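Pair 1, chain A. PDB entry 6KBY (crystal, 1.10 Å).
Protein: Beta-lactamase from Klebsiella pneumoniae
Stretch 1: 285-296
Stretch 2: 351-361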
# COMPACT_ATOMS: atom_id res chain seq x y z
N PRO A 285 21.77 -1.45 -2.48
CA PRO A 285 21.23 -1.77 -3.80
C PRO A 285 20.59 -3.16 -3.83
O PRO A 285 21.06 -4.08 -3.19
CB PRO A 285 22.47 -1.75 -4.71
CG PRO A 285 23.62 -1.95 -3.79
CD PRO A 285 23.23 -1.26 -2.52
N VAL A 286 19.49 -3.29 -4.55
CA VAL A 286 18.74 -4.54 -4.58
C VAL A 286 18.83 -5.11 -5.99
O VAL A 286 18.87 -4.36 -6.97
CB VAL A 286 17.28 -4.35 -4.11
CG1 VAL A 286 16.58 -3.34 -4.98
CG2 VAL A 286 16.54 -5.69 -4.09
N SER A 287 18.91 -6.43 -6.08
CA SER A 287 18.91 -7.05 -7.40
C SER A 287 17.48 -7.24 -7.87
O SER A 287 16.56 -7.47 -7.07
CB SER A 287 19.61 -8.41 -7.36
OG SER A 287 18.75 -9.43 -6.85
N LEU A 288 17.29 -7.12 -9.18
CA LEU A 288 15.97 -7.40 -9.73
C LEU A 288 15.48 -8.80 -9.39
O LEU A 288 14.30 -8.93 -8.99
CB LEU A 288 15.95 -7.10 -11.23
CG LEU A 288 14.59 -7.29 -11.91
CD1 LEU A 288 13.52 -6.46 -11.24
CD2 LEU A 288 14.69 -6.95 -13.39
N PRO A 289 16.28 -9.87 -9.48
CA PRO A 289 15.74 -11.20 -9.11
C PRO A 289 15.19 -11.26 -7.70
O PRO A 289 14.12 -11.85 -7.49
CB PRO A 289 16.95 -12.13 -9.32
CG PRO A 289 17.75 -11.46 -10.38
CD PRO A 289 17.62 -9.98 -10.09
N ASN A 290 15.88 -10.66 -6.73
CA ASN A 290 15.38 -10.72 -5.35
C ASN A 290 14.13 -9.87 -5.18
O ASN A 290 13.23 -10.23 -4.42
CB ASN A 290 16.48 -10.29 -4.38
CG ASN A 290 17.57 -11.33 -4.24
OD1 ASN A 290 17.37 -12.50 -4.58
ND2 ASN A 290 18.72 -10.91 -3.74
N LEU A 291 14.06 -8.73 -5.87
CA LEU A 291 12.87 -7.90 -5.80
C LEU A 291 11.67 -8.61 -6.39
O LEU A 291 10.56 -8.52 -5.86
CB LEU A 291 13.14 -6.58 -6.52
CG LEU A 291 12.11 -5.47 -6.30
CD1 LEU A 291 11.94 -5.17 -4.83
CD2 LEU A 291 12.53 -4.23 -7.07
N LEU A 292 11.88 -9.34 -7.49
CA LEU A 292 10.79 -10.10 -8.09
C LEU A 292 10.33 -11.20 -7.15
O LEU A 292 9.12 -11.37 -6.93
CB LEU A 292 11.23 -10.66 -9.44
CG LEU A 292 11.42 -9.61 -10.53
CD1 LEU A 292 12.11 -10.23 -11.74
CD2 LEU A 292 10.09 -8.97 -10.91
N THR A 293 11.27 -11.96 -6.59
CA THR A 293 10.91 -13.00 -5.63
C THR A 293 10.18 -12.41 -4.44
O THR A 293 9.15 -12.95 -4.00
CB THR A 293 12.17 -13.73 -5.17
OG1 THR A 293 12.82 -14.34 -6.30
CG2 THR A 293 11.84 -14.80 -4.13
N GLY A 294 10.69 -11.30 -3.91
CA GLY A 294 10.07 -10.64 -2.78
C GLY A 294 8.70 -10.06 -3.06
O GLY A 294 7.99 -9.72 -2.10
N ASN A 295 8.33 -9.93 -4.33
CA ASN A 295 7.01 -9.47 -4.73
C ASN A 295 6.14 -10.61 -5.27
O ASN A 295 5.17 -10.37 -5.99
CB ASN A 295 7.11 -8.31 -5.71
CG ASN A 295 7.32 -7.00 -4.99
OD1 ASN A 295 6.37 -6.40 -4.48
ND2 ASN A 295 8.58 -6.56 -4.90
N ASP A 296 6.49 -11.84 -4.93
CA ASP A 296 5.71 -13.02 -5.27
C ASP A 296 5.39 -13.81 -4.01
O ASP A 296 5.70 -14.99 -3.88
CB ASP A 296 6.46 -13.85 -6.30
CG ASP A 296 5.65 -15.02 -6.84
OD1 ASP A 296 4.41 -14.98 -6.74
OD2 ASP A 296 6.26 -15.97 -7.36
N SER A 351 0.44 -7.84 -14.53
CA SER A 351 1.20 -8.67 -13.60
C SER A 351 2.23 -7.88 -12.80
O SER A 351 2.87 -6.94 -13.28
CB SER A 351 1.84 -9.86 -14.31
OG SER A 351 2.79 -9.43 -15.26
N ILE A 352 2.40 -8.30 -11.55
CA ILE A 352 3.29 -7.61 -10.62
C ILE A 352 4.73 -7.61 -11.11
O ILE A 352 5.44 -6.61 -10.95
CB ILE A 352 3.14 -8.21 -9.21
CG1 ILE A 352 1.88 -7.65 -8.55
CG2 ILE A 352 4.36 -7.91 -8.37
CD1 ILE A 352 1.48 -8.37 -7.28
N ASP A 353 5.18 -8.70 -11.72
CA ASP A 353 6.56 -8.74 -12.21
C ASP A 353 6.84 -7.59 -13.17
O ASP A 353 7.94 -7.02 -13.17
CB ASP A 353 6.88 -10.08 -12.87
CG ASP A 353 6.16 -10.26 -14.18
OD1 ASP A 353 4.92 -10.32 -14.17
OD2 ASP A 353 6.84 -10.32 -15.23
N GLN A 354 5.86 -7.22 -14.00
CA GLN A 354 6.05 -6.10 -14.91
C GLN A 354 6.09 -4.77 -14.18
O GLN A 354 6.89 -3.89 -14.52
CB GLN A 354 4.95 -6.09 -15.97
CG GLN A 354 4.97 -7.30 -16.87
CD GLN A 354 3.89 -7.20 -17.91
OE1 GLN A 354 4.08 -6.58 -18.95
NE2 GLN A 354 2.74 -7.79 -17.63
N ARG A 355 5.22 -4.59 -13.18
CA ARG A 355 5.26 -3.35 -12.39
C ARG A 355 6.63 -3.16 -11.77
O ARG A 355 7.23 -2.08 -11.84
CB ARG A 355 4.21 -3.41 -11.27
CG ARG A 355 2.82 -3.73 -11.73
CD ARG A 355 1.83 -3.74 -10.57
NE ARG A 355 0.66 -4.53 -10.92
CZ ARG A 355 -0.34 -4.81 -10.08
NH1 ARG A 355 -0.32 -4.33 -8.84
NH2 ARG A 355 -1.35 -5.57 -10.49
N VAL A 356 7.13 -4.22 -11.13
CA VAL A 356 8.39 -4.15 -10.40
C VAL A 356 9.55 -3.92 -11.36
O VAL A 356 10.45 -3.12 -11.08
CB VAL A 356 8.56 -5.45 -9.60
CG1 VAL A 356 9.96 -5.55 -9.06
CG2 VAL A 356 7.50 -5.53 -8.50
N THR A 357 9.54 -4.61 -12.50
CA THR A 357 10.63 -4.48 -13.46
C THR A 357 10.70 -3.07 -14.02
O THR A 357 11.78 -2.47 -14.12
CB THR A 357 10.47 -5.52 -14.57
OG1 THR A 357 10.55 -6.84 -14.01
CG2 THR A 357 11.55 -5.35 -15.63
N VAL A 358 9.55 -2.51 -14.41
CA VAL A 358 9.53 -1.15 -14.94
C VAL A 358 10.01 -0.16 -13.88
O VAL A 358 10.83 0.72 -14.17
CB VAL A 358 8.12 -0.81 -15.46
CG1 VAL A 358 7.99 0.67 -15.73
CG2 VAL A 358 7.83 -1.60 -16.73
N ALA A 359 9.53 -0.30 -12.65
CA ALA A 359 9.96 0.60 -11.58
C ALA A 359 11.46 0.49 -11.34
O ALA A 359 12.14 1.51 -11.13
CB ALA A 359 9.20 0.28 -10.30
N TYR A 360 11.99 -0.73 -11.34
CA TYR A 360 13.42 -0.92 -11.14
C TYR A 360 14.22 -0.24 -12.24
O TYR A 360 15.22 0.44 -11.97
CB TYR A 360 13.71 -2.43 -11.10
CG TYR A 360 15.18 -2.76 -10.98
CD1 TYR A 360 15.82 -2.77 -9.75
CD2 TYR A 360 15.93 -3.06 -12.10
CE1 TYR A 360 17.17 -3.07 -9.65
CE2 TYR A 360 17.27 -3.36 -12.01
CZ TYR A 360 17.89 -3.37 -10.79
OH TYR A 360 19.23 -3.67 -10.71
N LYS A 361 13.79 -0.39 -13.50
CA LYS A 361 14.50 0.26 -14.60
C LYS A 361 14.44 1.77 -14.47
O LYS A 361 15.43 2.46 -14.72
CB LYS A 361 13.92 -0.20 -15.93
CG LYS A 361 14.23 -1.65 -16.26
CD LYS A 361 13.48 -2.06 -17.51
CE LYS A 361 13.81 -3.47 -17.94
NZ LYS A 361 12.93 -3.91 -19.07
O HOH W 1 20.65 -2.71 -8.45
O HOH W 2 19.57 -6.82 -11.00

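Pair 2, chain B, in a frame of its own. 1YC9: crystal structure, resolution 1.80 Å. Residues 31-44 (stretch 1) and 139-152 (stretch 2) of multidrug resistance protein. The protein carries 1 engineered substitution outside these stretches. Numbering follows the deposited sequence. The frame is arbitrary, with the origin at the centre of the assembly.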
# COMPACT_ATOMS: atom_id res chain seq x y z
N GLN B 31 29.64 7.74 -15.61
CA GLN B 31 30.34 7.89 -16.88
C GLN B 31 29.74 6.98 -17.93
O GLN B 31 30.44 6.46 -18.81
CB GLN B 31 31.86 7.65 -16.69
CG GLN B 31 32.54 8.75 -15.85
CD GLN B 31 34.05 8.52 -15.66
OE1 GLN B 31 34.81 8.61 -16.61
NE2 GLN B 31 34.47 8.21 -14.44
N ASP B 32 28.44 6.75 -17.80
CA ASP B 32 27.70 5.91 -18.72
C ASP B 32 26.60 6.70 -19.41
O ASP B 32 25.53 6.99 -18.85
CB ASP B 32 27.15 4.68 -17.99
CG ASP B 32 26.47 3.74 -18.91
OD1 ASP B 32 26.42 2.54 -18.56
OD2 ASP B 32 25.96 4.06 -20.02
N ALA B 33 26.85 7.09 -20.66
CA ALA B 33 25.90 7.96 -21.32
C ALA B 33 24.52 7.40 -21.67
O ALA B 33 23.55 8.12 -21.62
CB ALA B 33 26.52 8.43 -22.68
N GLN B 34 24.41 6.12 -21.97
CA GLN B 34 23.27 5.30 -21.63
C GLN B 34 22.45 5.56 -20.39
O GLN B 34 21.25 5.85 -20.52
CB GLN B 34 23.49 3.82 -21.89
CG GLN B 34 22.14 3.13 -22.23
CD GLN B 34 22.25 1.69 -22.53
OE1 GLN B 34 22.88 0.92 -21.78
NE2 GLN B 34 21.60 1.28 -23.60
N LEU B 35 23.07 5.44 -19.24
CA LEU B 35 22.35 5.69 -18.00
C LEU B 35 21.88 7.13 -17.98
O LEU B 35 20.72 7.43 -17.70
CB LEU B 35 23.26 5.42 -16.82
CG LEU B 35 22.63 5.68 -15.44
CD1 LEU B 35 21.31 4.91 -15.32
CD2 LEU B 35 23.59 5.29 -14.35
N ASN B 36 22.80 8.04 -18.29
CA ASN B 36 22.47 9.46 -18.38
C ASN B 36 21.26 9.73 -19.23
O ASN B 36 20.40 10.49 -18.84
CB ASN B 36 23.64 10.25 -18.98
CG ASN B 36 24.82 10.27 -18.08
OD1 ASN B 36 24.77 9.81 -16.95
ND2 ASN B 36 25.92 10.85 -18.58
N HIS B 37 21.21 9.12 -20.41
CA HIS B 37 20.12 9.34 -21.34
C HIS B 37 18.76 8.80 -20.82
O HIS B 37 17.72 9.47 -20.96
CB HIS B 37 20.42 8.71 -22.69
CG HIS B 37 19.76 9.43 -23.82
ND1 HIS B 37 18.47 9.15 -24.23
CD2 HIS B 37 20.20 10.43 -24.63
CE1 HIS B 37 18.14 9.95 -25.23
NE2 HIS B 37 19.18 10.73 -25.50
N LEU B 38 18.79 7.61 -20.23
CA LEU B 38 17.60 7.01 -19.62
C LEU B 38 17.04 7.91 -18.53
O LEU B 38 15.85 8.19 -18.53
CB LEU B 38 17.95 5.63 -19.03
CG LEU B 38 18.19 4.53 -20.07
CD1 LEU B 38 18.83 3.31 -19.46
CD2 LEU B 38 16.89 4.18 -20.75
N ILE B 39 17.89 8.40 -17.64
CA ILE B 39 17.38 9.22 -16.56
C ILE B 39 16.88 10.56 -17.13
O ILE B 39 15.76 11.02 -16.85
CB ILE B 39 18.42 9.35 -15.47
CG1 ILE B 39 18.58 7.97 -14.80
CG2 ILE B 39 18.01 10.39 -14.47
CD1 ILE B 39 19.66 7.91 -13.76
N GLU B 40 17.67 11.16 -18.01
CA GLU B 40 17.28 12.41 -18.64
C GLU B 40 15.94 12.36 -19.37
O GLU B 40 15.13 13.25 -19.19
CB GLU B 40 18.40 12.89 -19.55
CG GLU B 40 19.56 13.34 -18.68
CD GLU B 40 20.96 13.40 -19.20
OE1 GLU B 40 21.10 13.37 -20.43
OE2 GLU B 40 21.92 13.37 -18.39
N GLU B 41 15.70 11.28 -20.11
CA GLU B 41 14.41 11.03 -20.77
C GLU B 41 13.26 11.01 -19.76
O GLU B 41 12.23 11.67 -19.99
CB GLU B 41 14.42 9.69 -21.52
CG GLU B 41 15.20 9.67 -22.82
CD GLU B 41 15.43 8.22 -23.29
OE1 GLU B 41 14.46 7.48 -23.49
OE2 GLU B 41 16.59 7.80 -23.44
N ALA B 42 13.43 10.24 -18.69
CA ALA B 42 12.41 10.09 -17.66
C ALA B 42 12.12 11.42 -16.97
O ALA B 42 11.00 11.68 -16.63
CB ALA B 42 12.85 9.08 -16.61
N LEU B 43 13.16 12.23 -16.72
CA LEU B 43 12.98 13.52 -16.06
C LEU B 43 12.45 14.66 -16.98
O LEU B 43 12.07 15.71 -16.50
CB LEU B 43 14.28 13.93 -15.38
CG LEU B 43 14.68 13.03 -14.19
CD1 LEU B 43 15.99 13.52 -13.55
CD2 LEU B 43 13.58 12.87 -13.13
N GLN B 44 12.43 14.42 -18.29
CA GLN B 44 11.93 15.42 -19.23
C GLN B 44 10.44 15.24 -19.48
O GLN B 44 9.66 16.20 -19.42
CB GLN B 44 12.70 15.34 -20.55
CG GLN B 44 12.52 16.56 -21.45
N ALA B 139 10.30 12.95 -5.36
CA ALA B 139 9.78 12.24 -6.53
C ALA B 139 10.84 12.17 -7.63
O ALA B 139 11.01 11.12 -8.27
CB ALA B 139 8.49 12.91 -7.10
N ARG B 140 11.58 13.26 -7.82
CA ARG B 140 12.67 13.23 -8.75
C ARG B 140 13.68 12.14 -8.36
O ARG B 140 14.15 11.38 -9.20
CB ARG B 140 13.36 14.57 -8.75
CG ARG B 140 14.39 14.72 -9.86
CD ARG B 140 15.40 15.78 -9.53
NE ARG B 140 16.11 16.29 -10.70
CZ ARG B 140 17.42 16.19 -10.89
NH1 ARG B 140 18.18 15.52 -10.04
NH2 ARG B 140 17.98 16.74 -11.96
N LEU B 141 14.00 12.08 -7.07
CA LEU B 141 14.93 11.09 -6.53
C LEU B 141 14.42 9.67 -6.73
O LEU B 141 15.19 8.77 -7.05
CB LEU B 141 15.16 11.33 -5.04
CG LEU B 141 16.49 11.07 -4.32
CD1 LEU B 141 16.32 10.12 -3.12
CD2 LEU B 141 17.70 10.74 -5.20
N MET B 142 13.12 9.48 -6.55
CA MET B 142 12.52 8.16 -6.68
C MET B 142 12.56 7.68 -8.13
O MET B 142 12.73 6.49 -8.40
CB MET B 142 11.07 8.17 -6.17
CG MET B 142 10.34 6.85 -6.35
SD MET B 142 8.69 6.87 -5.62
CE MET B 142 7.92 8.19 -6.55
N ILE B 143 12.41 8.62 -9.05
CA ILE B 143 12.53 8.32 -10.48
C ILE B 143 13.95 7.96 -10.88
O ILE B 143 14.21 6.92 -11.50
CB ILE B 143 12.00 9.51 -11.33
CG1 ILE B 143 10.48 9.65 -11.14
CG2 ILE B 143 12.27 9.33 -12.80
CD1 ILE B 143 9.94 10.98 -11.60
N SER B 144 14.90 8.81 -10.51
CA SER B 144 16.25 8.60 -10.96
C SER B 144 16.85 7.36 -10.30
O SER B 144 17.51 6.58 -10.95
CB SER B 144 17.11 9.84 -10.68
OG SER B 144 17.06 10.12 -9.31
N THR B 145 16.61 7.15 -9.01
CA THR B 145 17.17 6.01 -8.32
C THR B 145 16.48 4.72 -8.79
O THR B 145 17.14 3.69 -8.81
CB THR B 145 17.15 6.10 -6.81
OG1 THR B 145 15.80 6.20 -6.32
CG2 THR B 145 17.86 7.31 -6.33
N SER B 146 15.18 4.77 -9.11
CA SER B 146 14.51 3.54 -9.56
C SER B 146 15.12 3.07 -10.89
O SER B 146 15.43 1.91 -11.03
CB SER B 146 12.99 3.73 -9.65
OG SER B 146 12.69 4.58 -10.72
N ILE B 147 15.40 4.01 -11.79
CA ILE B 147 16.12 3.75 -13.02
C ILE B 147 17.55 3.26 -12.80
O ILE B 147 17.94 2.23 -13.33
CB ILE B 147 16.08 5.00 -13.97
CG1 ILE B 147 14.67 5.29 -14.43
CG2 ILE B 147 17.01 4.77 -15.15
CD1 ILE B 147 14.48 6.70 -14.89
N ALA B 148 18.33 3.94 -11.95
CA ALA B 148 19.69 3.52 -11.67
C ALA B 148 19.76 2.12 -11.06
O ALA B 148 20.63 1.34 -11.41
CB ALA B 148 20.36 4.52 -10.75
N ASN B 149 18.85 1.81 -10.12
CA ASN B 149 18.79 0.48 -9.51
C ASN B 149 18.40 -0.62 -10.50
O ASN B 149 19.03 -1.69 -10.48
CB ASN B 149 17.93 0.44 -8.26
CG ASN B 149 18.63 1.07 -7.05
OD1 ASN B 149 19.70 0.65 -6.65
ND2 ASN B 149 18.03 2.08 -6.51
N ALA B 150 17.50 -0.30 -11.42
CA ALA B 150 17.12 -1.23 -12.48
C ALA B 150 18.32 -1.45 -13.43
O ALA B 150 18.60 -2.57 -13.84
CB ALA B 150 15.88 -0.77 -13.18
N TYR B 151 19.10 -0.38 -13.63
CA TYR B 151 20.30 -0.41 -14.43
C TYR B 151 21.41 -1.22 -13.79
O TYR B 151 22.09 -1.99 -14.48
CB TYR B 151 20.74 1.03 -14.73
CG TYR B 151 21.61 1.18 -15.96
CD1 TYR B 151 21.07 1.12 -17.23
CD2 TYR B 151 22.98 1.44 -15.83
CE1 TYR B 151 21.86 1.27 -18.36
CE2 TYR B 151 23.76 1.61 -16.93
CZ TYR B 151 23.21 1.53 -18.19
OH TYR B 151 24.00 1.69 -19.27
N ALA B 152 21.56 -1.10 -12.47
CA ALA B 152 22.46 -1.89 -11.71
C ALA B 152 22.20 -3.37 -11.91
O ALA B 152 23.12 -4.16 -12.06
CB ALA B 152 22.40 -1.55 -10.23

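Both pairs set two helices against each other in a steeply antiparallel crossing, at 145° in pair 1 and 147° in pair 2, with axes 9.8 and 9.6 Å apart at closest approach. Fourteen central residues superpose with an RMSD of 0.3 Å, so the side chains can be compared position by position.

A leucine laid over a tyrosine is common to both pairs. Leu A288 and Leu B35 coincide, both in the t, p rotamer, and so do Tyr A360 and Tyr B151, both with chi1 in t. In each pair the leucine covers one face of the ring: Leu A288 CB lies 4.1 Å from the centroid of the Tyr A360 ring, and Leu B35 CD1 lies 4.1 Å from that of Tyr B151. The hydroxyls are satisfied differently. Tyr B151 OH donates directly to Asp B32 OD1 at 2.7 Å, and Asp B32 also caps its helix through a weak bond. Tyr A360 OH instead meets two waters, one of which donates to Val A286 O while the other accepts from Leu A288 N, so solvent ties the ring to the start of the opposing helix. Leu A291 and Leu B38 also point inward and reach the tyrosine from different rotamers, t, p against m, t: Leu A291 CD2 is 4.5 Å from Tyr A360 CD1, Leu B38 CD1 3.8 Å from Tyr B151 CE1.

At the centre, Val A356 matches Ile B147, a beta-branched residue in both. Ile B147 is a knob seated among Leu B35, Leu B38, Ile B39 and Ala B42. Val A356 touches the four matching residues, Leu A288, Leu A291, Leu A292 and Asn A295, most closely where its CG1 comes 3.5 Å from Leu A291 CG.

The clearest trade is Asn A295 for Ala B42. The small Ala B42 accompanies the longer isoleucine, its CB lying 3.4 Å from Ile B147 CD1. With the shorter valine comes the larger asparagine, whose CG is 3.8 Å from Val A356 CG2. The NH2 of its amide is paired, since Asn A295 ND2 donates to Leu A291 O at 2.9 Å. Ile A352 and Ile B143, alike in rotamer, each present CG2 to this position.

Leu A292 and Ile B39 fill similar space with different branching. Leu A292 CD2 packs 3.7 Å from Asp A353 O; Ile B39 CD1 lies 3.8 Å from Ser B144 O, the matching carbonyl. Beside it Thr A357 replaces Ala B148; its OG1 donates to Asp A353 O at 2.7 Å and lies 3.8 Å from Leu A292 CD2.

The rule is economical: keep the leucine over the tyrosine face and a beta-branched centre, balance sizes around that centre, and give polar groups near the contact a partner where one is at hand.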